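Local atomic coordinates of exosome complex component Rrp42 (Methanothermobacter thermautotrophicus, PDB entry 2WNR), a protein that probably serves as a non-catalytic subunit of the archaeal exosome, an RNA-degrading complex, and helps to shape the active site of its partner Rrp41. Residues 105-108 with 109-113; 119-123 with 124-128; 198-202 with 203-207. All coordinates share one frame; numbering follows the deposited sequence.

Interaction 1 of 3, residues 105-108 with 109-113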
loop_
_atom_site.group_PDB
_atom_site.type_symbol
_atom_site.label_atom_id
_atom_site.label_comp_id
_atom_site.label_asym_id
_atom_site.label_seq_id
_atom_site.Cartn_x
_atom_site.Cartn_y
_atom_site.Cartn_z
ATOM N N VAL A 105 1.301 16.896 -1.430
ATOM C CA VAL A 105 2.741 16.735 -1.551
ATOM C C VAL A 105 3.445 18.045 -1.901
ATOM O O VAL A 105 4.478 18.385 -1.305
ATOM C CB VAL A 105 3.081 15.652 -2.598
ATOM C CG1 VAL A 105 4.563 15.681 -2.958
ATOM C CG2 VAL A 105 2.661 14.263 -2.080
ATOM N N GLU A 106 2.883 18.788 -2.851
ATOM C CA GLU A 106 3.487 20.056 -3.229
ATOM C C GLU A 106 3.471 21.043 -2.073
ATOM O O GLU A 106 4.524 21.564 -1.674
ATOM C CB GLU A 106 2.791 20.678 -4.428
ATOM C CG GLU A 106 3.500 21.953 -4.859
ATOM C CD GLU A 106 2.673 22.795 -5.781
ATOM O OE1 GLU A 106 1.432 22.672 -5.739
ATOM O OE2 GLU A 106 3.269 23.588 -6.545
ATOM N N LEU A 107 2.271 21.286 -1.540
ATOM C CA LEU A 107 2.094 22.135 -0.369
ATOM C C LEU A 107 3.103 21.780 0.716
ATOM O O LEU A 107 3.805 22.638 1.213
ATOM C CB LEU A 107 0.671 22.018 0.180
ATOM C CG LEU A 107 0.200 22.909 1.351
ATOM C CD1 LEU A 107 0.409 22.266 2.697
ATOM C CD2 LEU A 107 0.838 24.297 1.333
ATOM N N SER A 108 3.162 20.498 1.045
ATOM C CA SER A 108 4.048 19.953 2.064
ATOM C C SER A 108 5.523 20.248 1.794
ATOM O O SER A 108 6.218 20.795 2.647
ATOM C CB SER A 108 3.816 18.448 2.167
ATOM O OG SER A 108 4.091 18.000 3.469
ATOM N N ARG A 109 5.998 19.903 0.604
ATOM C CA ARG A 109 7.400 20.136 0.232
ATOM C C ARG A 109 7.791 21.608 0.163
ATOM O O ARG A 109 8.925 21.973 0.476
ATOM C CB ARG A 109 7.702 19.477 -1.100
ATOM C CG ARG A 109 7.723 17.979 -1.016
ATOM C CD ARG A 109 7.929 17.369 -2.371
ATOM N NE ARG A 109 9.207 17.744 -2.970
ATOM C CZ ARG A 109 10.373 17.196 -2.654
ATOM N NH1 ARG A 109 10.427 16.262 -1.720
ATOM N NH2 ARG A 109 11.471 17.590 -3.264
ATOM N N VAL A 110 6.852 22.451 -0.254
ATOM C CA VAL A 110 7.105 23.879 -0.335
ATOM C C VAL A 110 7.263 24.479 1.053
ATOM O O VAL A 110 8.147 25.310 1.269
ATOM C CB VAL A 110 6.045 24.611 -1.194
ATOM C CG1 VAL A 110 6.157 26.103 -1.033
ATOM C CG2 VAL A 110 6.270 24.268 -2.652
ATOM N N VAL A 111 6.446 24.027 1.997
ATOM C CA VAL A 111 6.573 24.448 3.389
ATOM C C VAL A 111 7.874 23.931 3.962
ATOM O O VAL A 111 8.611 24.663 4.615
ATOM C CB VAL A 111 5.425 23.935 4.254
ATOM C CG1 VAL A 111 5.685 24.271 5.719
ATOM C CG2 VAL A 111 4.105 24.516 3.781
ATOM N N ASP A 112 8.164 22.661 3.703
ATOM C CA ASP A 112 9.394 22.082 4.170
ATOM C C ASP A 112 10.591 22.849 3.627
ATOM O O ASP A 112 11.564 23.070 4.344
ATOM C CB ASP A 112 9.489 20.611 3.787
ATOM C CG ASP A 112 10.707 19.947 4.405
ATOM O OD1 ASP A 112 11.805 20.097 3.839
ATOM O OD2 ASP A 112 10.570 19.306 5.468
ATOM N N ARG A 113 10.510 23.253 2.365
ATOM C CA ARG A 113 11.599 23.990 1.726
ATOM C C ARG A 113 11.889 25.308 2.453
ATOM O O ARG A 113 13.042 25.608 2.779
ATOM C CB ARG A 113 11.258 24.262 0.262
ATOM C CG ARG A 113 12.441 24.693 -0.599
ATOM C CD ARG A 113 12.011 24.888 -2.026
ATOM N NE ARG A 113 11.321 23.700 -2.524
ATOM C CZ ARG A 113 10.394 23.702 -3.483
ATOM N NH1 ARG A 113 10.031 24.840 -4.066
ATOM N NH2 ARG A 113 9.826 22.561 -3.852
#

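Interaction 2 of 3, residues 119-123 with 124-128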
loop_
_atom_site.group_PDB
_atom_site.type_symbol
_atom_site.label_atom_id
_atom_site.label_comp_id
_atom_site.label_asym_id
_atom_site.label_seq_id
_atom_site.Cartn_x
_atom_site.Cartn_y
_atom_site.Cartn_z
ATOM N N ARG A 119 17.186 27.803 7.167
ATOM C CA ARG A 119 18.020 27.304 8.270
ATOM C C ARG A 119 17.500 27.863 9.594
ATOM O O ARG A 119 18.264 28.284 10.471
ATOM C CB ARG A 119 19.522 27.598 8.041
ATOM C CG ARG A 119 20.031 27.242 6.628
ATOM C CD ARG A 119 21.452 26.673 6.618
ATOM N NE ARG A 119 22.401 27.565 7.257
ATOM C CZ ARG A 119 23.122 27.352 8.361
ATOM N NH1 ARG A 119 23.099 26.209 9.047
ATOM N NH2 ARG A 119 23.905 28.339 8.768
ATOM N N MET A 120 16.178 27.857 9.706
ATOM C CA MET A 120 15.450 28.366 10.853
ATOM C C MET A 120 15.792 27.615 12.122
ATOM O O MET A 120 15.935 28.216 13.187
ATOM C CB MET A 120 13.958 28.244 10.586
ATOM C CG MET A 120 13.072 28.478 11.779
ATOM S SD MET A 120 11.375 28.701 11.238
ATOM C CE MET A 120 10.612 29.050 12.821
ATOM N N ILE A 121 15.933 26.300 11.999
ATOM C CA ILE A 121 16.267 25.446 13.129
ATOM C C ILE A 121 17.689 24.906 12.987
ATOM O O ILE A 121 18.054 24.381 11.941
ATOM C CB ILE A 121 15.222 24.312 13.272
ATOM C CG1 ILE A 121 13.896 24.911 13.708
ATOM C CG2 ILE A 121 15.660 23.267 14.289
ATOM C CD1 ILE A 121 12.717 24.122 13.250
ATOM N N ASP A 122 18.491 25.064 14.033
ATOM C CA ASP A 122 19.854 24.528 14.045
ATOM C C ASP A 122 19.824 23.034 14.344
ATOM O O ASP A 122 19.954 22.623 15.505
ATOM C CB ASP A 122 20.720 25.256 15.074
ATOM C CG ASP A 122 22.222 25.097 14.809
ATOM O OD1 ASP A 122 22.608 24.336 13.892
ATOM O OD2 ASP A 122 23.022 25.743 15.524
ATOM N N LEU A 123 19.645 22.236 13.290
ATOM C CA LEU A 123 19.611 20.772 13.392
ATOM C C LEU A 123 20.829 20.178 14.136
ATOM O O LEU A 123 20.725 19.122 14.757
ATOM C CB LEU A 123 19.469 20.126 12.005
ATOM C CG LEU A 123 18.389 20.609 11.021
ATOM C CD1 LEU A 123 18.450 19.884 9.668
ATOM C CD2 LEU A 123 16.960 20.629 11.589
ATOM N N GLU A 124 21.967 20.864 14.079
ATOM C CA GLU A 124 23.165 20.440 14.807
ATOM C C GLU A 124 22.938 20.355 16.311
ATOM O O GLU A 124 23.528 19.509 16.982
ATOM C CB GLU A 124 24.335 21.382 14.531
ATOM C CG GLU A 124 25.204 20.977 13.356
ATOM C CD GLU A 124 26.556 21.662 13.381
ATOM O OE1 GLU A 124 26.580 22.913 13.365
ATOM O OE2 GLU A 124 27.595 20.953 13.423
ATOM N N LYS A 125 22.087 21.240 16.829
ATOM C CA LYS A 125 21.795 21.298 18.259
ATOM C C LYS A 125 20.728 20.282 18.662
ATOM O O LYS A 125 20.454 20.101 19.852
ATOM C CB LYS A 125 21.374 22.711 18.674
ATOM C CG LYS A 125 22.414 23.773 18.376
ATOM C CD LYS A 125 22.247 24.995 19.261
ATOM C CE LYS A 125 23.179 26.113 18.808
ATOM N NZ LYS A 125 23.921 26.726 19.948
ATOM N N LEU A 126 20.135 19.625 17.666
ATOM C CA LEU A 126 19.158 18.568 17.903
ATOM C C LEU A 126 19.827 17.195 17.960
ATOM O O LEU A 126 19.193 16.192 18.324
ATOM C CB LEU A 126 18.065 18.599 16.838
ATOM C CG LEU A 126 17.234 19.886 16.801
ATOM C CD1 LEU A 126 16.073 19.736 15.823
ATOM C CD2 LEU A 126 16.714 20.255 18.186
ATOM N N CYS A 127 21.107 17.158 17.597
ATOM C CA CYS A 127 21.928 15.976 17.794
ATOM C C CYS A 127 21.851 15.524 19.254
ATOM O O CYS A 127 21.731 16.359 20.152
ATOM C CB CYS A 127 23.389 16.289 17.450
ATOM S SG CYS A 127 24.322 14.866 16.865
ATOM N N ILE A 128 21.883 14.214 19.485
ATOM C CA ILE A 128 22.133 13.692 20.833
ATOM C C ILE A 128 23.443 12.899 20.828
ATOM O O ILE A 128 24.417 13.339 21.418
ATOM C CB ILE A 128 20.949 12.879 21.420
ATOM C CG1 ILE A 128 19.817 13.814 21.853
ATOM C CG2 ILE A 128 21.396 12.047 22.618
ATOM C CD1 ILE A 128 18.603 13.750 20.967
#

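Interaction 3 of 3, residues 198-202 with 203-207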
loop_
_atom_site.group_PDB
_atom_site.type_symbol
_atom_site.label_atom_id
_atom_site.label_comp_id
_atom_site.label_asym_id
_atom_site.label_seq_id
_atom_site.Cartn_x
_atom_site.Cartn_y
_atom_site.Cartn_z
ATOM N N PHE A 198 1.319 34.837 -4.630
ATOM C CA PHE A 198 0.664 35.751 -5.561
ATOM C C PHE A 198 -0.044 34.970 -6.651
ATOM O O PHE A 198 0.400 33.895 -7.032
ATOM C CB PHE A 198 1.699 36.666 -6.218
ATOM C CG PHE A 198 2.492 37.475 -5.245
ATOM C CD1 PHE A 198 2.161 38.792 -4.997
ATOM C CD2 PHE A 198 3.577 36.918 -4.576
ATOM C CE1 PHE A 198 2.897 39.549 -4.090
ATOM C CE2 PHE A 198 4.320 37.667 -3.668
ATOM C CZ PHE A 198 3.983 38.980 -3.423
ATOM N N ALA A 199 -1.128 35.525 -7.170
ATOM C CA ALA A 199 -1.847 34.907 -8.269
ATOM C C ALA A 199 -1.889 35.838 -9.473
ATOM O O ALA A 199 -2.282 36.998 -9.348
ATOM C CB ALA A 199 -3.257 34.536 -7.832
ATOM N N LYS A 200 -1.475 35.329 -10.632
ATOM C CA LYS A 200 -1.594 36.077 -11.884
ATOM C C LYS A 200 -3.018 35.989 -12.421
ATOM O O LYS A 200 -3.481 34.918 -12.828
ATOM C CB LYS A 200 -0.601 35.565 -12.925
ATOM C CG LYS A 200 -0.709 36.218 -14.311
ATOM C CD LYS A 200 0.046 37.536 -14.399
ATOM C CE LYS A 200 -0.034 38.125 -15.798
ATOM N NZ LYS A 200 0.760 37.391 -16.816
ATOM N N ILE A 201 -3.707 37.122 -12.396
ATOM C CA ILE A 201 -5.033 37.244 -12.969
ATOM C C ILE A 201 -4.976 38.446 -13.893
ATOM O O ILE A 201 -4.448 39.500 -13.512
ATOM C CB ILE A 201 -6.132 37.421 -11.888
ATOM C CG1 ILE A 201 -6.171 36.199 -10.964
ATOM C CG2 ILE A 201 -7.498 37.601 -12.543
ATOM C CD1 ILE A 201 -6.690 36.467 -9.564
ATOM N N GLY A 202 -5.512 38.281 -15.104
ATOM C CA GLY A 202 -5.436 39.308 -16.129
ATOM C C GLY A 202 -3.986 39.679 -16.334
ATOM O O GLY A 202 -3.149 38.808 -16.553
ATOM N N ASN A 203 -3.690 40.973 -16.237
ATOM C CA ASN A 203 -2.316 41.471 -16.370
ATOM C C ASN A 203 -1.673 41.787 -15.019
ATOM O O ASN A 203 -0.641 42.452 -14.952
ATOM C CB ASN A 203 -2.295 42.730 -17.243
ATOM C CG ASN A 203 -2.917 42.513 -18.609
ATOM O OD1 ASN A 203 -3.625 43.379 -19.109
ATOM N ND2 ASN A 203 -2.650 41.363 -19.225
ATOM N N GLU A 204 -2.291 41.318 -13.941
ATOM C CA GLU A 204 -1.892 41.734 -12.605
ATOM C C GLU A 204 -1.469 40.550 -11.763
ATOM O O GLU A 204 -1.972 39.440 -11.946
ATOM C CB GLU A 204 -3.050 42.465 -11.902
ATOM C CG GLU A 204 -3.617 43.679 -12.650
ATOM C CD GLU A 204 -2.627 44.824 -12.781
ATOM O OE1 GLU A 204 -1.667 44.888 -11.976
ATOM O OE2 GLU A 204 -2.813 45.663 -13.696
ATOM N N ILE A 205 -0.544 40.779 -10.841
ATOM C CA ILE A 205 -0.329 39.808 -9.774
ATOM C C ILE A 205 -1.026 40.279 -8.495
ATOM O O ILE A 205 -0.909 41.445 -8.099
ATOM C CB ILE A 205 1.161 39.459 -9.533
ATOM C CG1 ILE A 205 2.016 40.716 -9.395
ATOM C CG2 ILE A 205 1.687 38.555 -10.662
ATOM C CD1 ILE A 205 3.284 40.501 -8.604
ATOM N N VAL A 206 -1.785 39.379 -7.877
ATOM C CA VAL A 206 -2.485 39.730 -6.652
ATOM C C VAL A 206 -1.990 38.890 -5.503
ATOM O O VAL A 206 -1.793 37.687 -5.654
ATOM C CB VAL A 206 -4.060 39.697 -6.731
ATOM C CG1 VAL A 206 -4.616 40.133 -8.070
ATOM C CG2 VAL A 206 -4.670 38.432 -6.180
ATOM N N LEU A 207 -1.791 39.535 -4.358
ATOM C CA LEU A 207 -1.246 38.866 -3.186
ATOM C C LEU A 207 -2.356 38.184 -2.397
ATOM O O LEU A 207 -3.419 38.766 -2.199
ATOM C CB LEU A 207 -0.482 39.865 -2.305
ATOM C CG LEU A 207 0.022 39.473 -0.911
ATOM C CD1 LEU A 207 1.118 38.416 -0.983
ATOM C CD2 LEU A 207 0.529 40.715 -0.187
#

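Interaction 1 of 3, residues 105-108 with 109-113
Val105 and Arg109 stand one helical turn apart and lie side by side, as do Leu107 and Val111, and each pair is underpinned by a backbone bond of the alpha-helical i to i+4 kind. Four such bonds run in succession: Arg109 N to Val105 O, Val110 N to Glu106 O, Val111 N to Leu107 O and Asp112 N to Ser108 O, the first and last both 2.9 Å. The bond from Arg109 N is close to straight, 169° at the hydrogen.

The apolar contacts follow the same spacing. Val111 sets CG1 anti to the backbone N (chi1 174°), which turns CG2 back along the helix, 3.2 Å from Leu107 O and 4.1 Å from Leu107 CD2. Branched, compact side chains suit this buried side. Arg109 reaches back with its aliphatic part: CD lies 3.8 Å from Val105 CG1, while CG packs over Val105 O. The bend at chi3 then carries the guanidinium group off, and Arg109 NE makes a salt bridge to an acidic side chain of another protein chain.

The polar ends of Glu106, Ser108 and Asp112 find their partners beyond residues 105-113. Glu106 forms a salt bridge with Arg220 and a hydrogen bond with Gln235; Asp112 bridges to Arg116, a turn further along the helix, and bonds Thr83; Ser108 OG bonds a basic side chain of the neighbouring protein chain. Helix 102-117 touches both its own subunit and a partner chain: Leu107 and Val111 rest on helix 150-164 and strand 133-145, Ser108 and Asp112 meet strand 80-87, and Val110 packs on strand 231-237.

Interaction 2 of 3, residues 119-123 with 124-128
Asp122 lays its carboxylate across the aliphatic chain of Lys125, OD2 standing 3.3 Å from Lys125 CE and 3.5 Å from Lys125 CG. CG of the aspartate is anti to its backbone N (chi1 -160°), which swings the group over toward the lysine. The ammonium group itself stops short: Asp122 OD2 and Lys125 NZ are 4.6 Å apart, so any attraction acts without direct contact. Asp122 OD1 faces Glu124, 4.3 Å from Glu124 OE1, a like-charged approach that the nearby lysine probably eases.

The backbone here makes a tight bend. Asp122 is the centre of an inverse gamma turn; beyond it residues 124-126 take helical backbone angles without the regular helix bonds, and Lys125 N bonds Asp122 O at 2.9 Å and Leu126 N bonds Leu123 O at 3.0 Å. Both donors stand well above the acceptor's carbonyl plane, so neither bond uses a lone-pair direction. A Schellman motif at Arg119 ends the preceding helix, and strand 127-129 follows.

Leucine and isoleucine suit the inward side: Leu126 CD1 meets Ile121 CG2 at 3.9 Å, and Leu126 also packs on Trp135 and Leu137 of strand 133-145, while Ile121 touches Leu162 of helix 150-164.

Interaction 3 of 3, residues 198-202 with 203-207
One face of the Phe198 ring carries Leu207 CD1, a CH-pi contact 4.0 Å from the ring centroid and 21° off the ring normal, displaced toward the rim. Leu207 holds CG anti to the backbone N (chi1 171°), which brings that branch over the ring. Ile205 CD1 meets the ring obliquely, 4.1 Å from Phe198 CD1. A large flat ring suits this place because it spans both neighbours on the adjacent strand and also packs on Ala250 and Ile253 of helix 244-268. Cutting Phe198 back to an alanine is likely to open a gap beneath that helix and to deprive Leu207 CD1 of the ring face it rests on.

On the same side Lys200 CD lies 3.7 Å from Glu204 O, and its NZ forms a salt bridge with Asp246. Ala199, Ile201 and Val206 line the other side, where Ile201 and Val206 pack on Ile20 of helix 11-21.

Two reciprocal pairs of backbone bonds join the strands: Ala199 with Val206, and Ile201 N to Glu204 O with Glu204 N to Ile201 O, both 2.9 Å. Gly202 has positive phi (55°), where glycine is favoured and a CB would clash with Asn203 N. Ile201 to Glu204 form a type II' turn, with Gly202-Asn203 the two-residue loop of a beta hairpin at the edge of this chain's antiparallel sheet.

In the fold
The three contacts are local and lie in series along the chain. Interactions 1 and 3 are mainly buried, whereas interaction 2 is partly exposed. Interactions 1 and 2 both belong to the first exoribonuclease family domain and both pack on helix 150-164 and strand 133-145, with centres about 20 Å apart. Interaction 3, in the second such domain, lies on the opposite side of the chain's centre from interaction 2, their centres about 37 Å apart. The chemistry follows the place: regular helix bonds, with charges shared between its own chain and a partner chain, in interaction 1, a charged surface bend in interaction 2, and paired strands with an aromatic contact in interaction 3. Of the three, interaction 1 alone touches another protein chain.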